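PDB 5DGG: legionella ubiquitin-specific protease A domain-containing protein from Legionella pneumophila subsp. pneumophila, which probably acts as a ubiquitin-specific cysteine protease of the papain-like CA clan and as a metaeffector, an effector that regulates other effectors. Local coordinates for residues Trp64-Tyr68 with Thr136-Ser140. Residue numbers count along the deposited sequence, not the author numbering.
Sequences WRGVY and TCAYS
Residues 65-68 form an extended strand that enters from Trp64, and residues 136-140 make one turn of a regular α-helix. The two axes run 25° apart in direction and 8.2 Å at closest approach, with Arg65 and Thr136 nearest in register (CA to CA 5.8 Å). Strand alternation sends Arg65 and Val67 away from the helix and points Tyr68 toward it; Gly66, on the same side as Tyr68, has no side chain. Tyr68, chi1 m (-46°), carries its ring back along the strand, so that Tyr68 OH lies 3.8 Å from Gly66 CA. A CB on residue 66 would collide with that hydroxyl, so glycine makes room for the phenol. Tyr68 OH donates to Ser140 OG (2.7 Å), and Ser140 OG, in the m rotamer, donates to Thr136 O one turn earlier (2.7 Å), giving both buried hydroxyls a partner; Thr136 O also accepts the helical bond from Ser140 N (2.9 Å). Helix 132-146 packs on strand 65-70, the middle strand of a five-stranded mixed sheet, consistent with the helix-against-sheet core of a papain-like (clan CA) protease domain. Thr136, chi1 m, suits the close approach because it is small and two-faced. Its CG2 rests 3.6 Å from Arg65 O and 3.9 Å from Gly66 N, while OG1 lies 3.1 Å from Trp64 O but hydrogen-bonds to Cys132 O within its own helix. Tyr139, chi1 t, presents its ring edge to the face of Tyr68 in an offset edge-to-face pair (centroids 5.7 Å, planes at 62°). The Tyr139 ring also stacks with Phe86, and its hydroxyl hydrogen-bonds to Glu84 on strand 81-86.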
loop_
_atom_site.group_PDB
_atom_site.type_symbol
_atom_site.label_atom_id
_atom_site.label_comp_id
_atom_site.label_asym_id
_atom_site.label_seq_id
_atom_site.Cartn_x
_atom_site.Cartn_y
_atom_site.Cartn_z
ATOM N N TRP A 64 -7.805 5.321 2.227
ATOM C CA TRP A 64 -6.717 4.553 1.627
ATOM C C TRP A 64 -6.189 3.514 2.589
ATOM O O TRP A 64 -6.068 3.767 3.791
ATOM C CB TRP A 64 -5.573 5.480 1.189
ATOM C CG TRP A 64 -6.004 6.366 0.028
ATOM C CD1 TRP A 64 -6.382 7.689 0.088
ATOM C CD2 TRP A 64 -6.089 5.983 -1.325
ATOM N NE1 TRP A 64 -6.715 8.146 -1.164
ATOM C CE2 TRP A 64 -6.530 7.125 -2.059
ATOM C CE3 TRP A 64 -5.831 4.801 -2.003
ATOM C CZ2 TRP A 64 -6.740 7.094 -3.432
ATOM C CZ3 TRP A 64 -5.991 4.785 -3.374
ATOM C CH2 TRP A 64 -6.475 5.924 -4.081
ATOM N N ARG A 65 -5.940 2.335 2.045
ATOM C CA ARG A 65 -5.315 1.238 2.737
ATOM C C ARG A 65 -4.212 0.629 1.869
ATOM O O ARG A 65 -4.130 0.861 0.661
ATOM C CB ARG A 65 -6.372 0.180 3.095
ATOM C CG ARG A 65 -7.400 0.629 4.121
ATOM C CD ARG A 65 -8.433 -0.457 4.372
ATOM N NE ARG A 65 -9.485 -0.008 5.263
ATOM C CZ ARG A 65 -10.619 0.600 4.886
ATOM N NH1 ARG A 65 -10.910 0.852 3.627
ATOM N NH2 ARG A 65 -11.481 0.956 5.802
ATOM N N GLY A 66 -3.333 -0.123 2.491
ATOM C CA GLY A 66 -2.242 -0.754 1.777
ATOM C C GLY A 66 -2.302 -2.260 1.838
ATOM O O GLY A 66 -2.703 -2.839 2.837
ATOM N N VAL A 67 -1.989 -2.889 0.717
ATOM C CA VAL A 67 -1.905 -4.308 0.610
ATOM C C VAL A 67 -0.490 -4.695 0.219
ATOM O O VAL A 67 0.032 -4.198 -0.810
ATOM C CB VAL A 67 -2.876 -4.787 -0.487
ATOM C CG1 VAL A 67 -2.705 -6.274 -0.772
ATOM C CG2 VAL A 67 -4.278 -4.439 -0.110
ATOM N N TYR A 68 0.123 -5.580 0.985
ATOM C CA TYR A 68 1.519 -6.006 0.773
ATOM C C TYR A 68 1.604 -7.512 0.710
ATOM O O TYR A 68 1.393 -8.202 1.724
ATOM C CB TYR A 68 2.470 -5.426 1.847
ATOM C CG TYR A 68 2.192 -3.988 2.039
ATOM C CD1 TYR A 68 2.808 -3.065 1.241
ATOM C CD2 TYR A 68 1.304 -3.540 3.014
ATOM C CE1 TYR A 68 2.522 -1.735 1.348
ATOM C CE2 TYR A 68 1.004 -2.216 3.128
ATOM C CZ TYR A 68 1.599 -1.317 2.280
ATOM O OH TYR A 68 1.378 0.041 2.398
ATOM N N THR A 136 -0.810 5.733 4.218
ATOM C CA THR A 136 -0.616 4.600 3.344
ATOM C C THR A 136 0.636 4.800 2.451
ATOM O O THR A 136 1.418 3.853 2.237
ATOM C CB THR A 136 -1.931 4.327 2.535
ATOM O OG1 THR A 136 -2.940 3.869 3.448
ATOM C CG2 THR A 136 -1.680 3.296 1.495
ATOM N N CYS A 137 0.863 6.024 1.976
ATOM C CA CYS A 137 2.027 6.334 1.161
ATOM C C CYS A 137 3.298 6.173 1.945
ATOM O O CYS A 137 4.275 5.495 1.507
ATOM C CB CYS A 137 1.960 7.752 0.601
ATOM S SG CYS A 137 0.912 7.903 -0.842
ATOM N N ALA A 138 3.290 6.715 3.164
ATOM C CA ALA A 138 4.475 6.648 3.996
ATOM C C ALA A 138 4.743 5.219 4.452
ATOM O O ALA A 138 5.890 4.762 4.491
ATOM C CB ALA A 138 4.350 7.562 5.191
ATOM N N TYR A 139 3.693 4.507 4.825
ATOM C CA TYR A 139 3.858 3.093 5.211
ATOM C C TYR A 139 4.415 2.225 4.052
ATOM O O TYR A 139 5.241 1.301 4.289
ATOM C CB TYR A 139 2.571 2.542 5.838
ATOM C CG TYR A 139 2.716 1.185 6.531
ATOM C CD1 TYR A 139 3.149 1.101 7.819
ATOM C CD2 TYR A 139 2.407 -0.011 5.856
ATOM C CE1 TYR A 139 3.337 -0.109 8.455
ATOM C CE2 TYR A 139 2.543 -1.242 6.483
ATOM C CZ TYR A 139 3.020 -1.285 7.794
ATOM O OH TYR A 139 3.172 -2.453 8.475
ATOM N N SER A 140 3.968 2.542 2.826
ATOM C CA SER A 140 4.437 1.873 1.656
ATOM C C SER A 140 5.959 2.103 1.430
ATOM O O SER A 140 6.711 1.215 0.995
ATOM C CB SER A 140 3.612 2.309 0.436
ATOM O OG SER A 140 2.251 1.895 0.568
#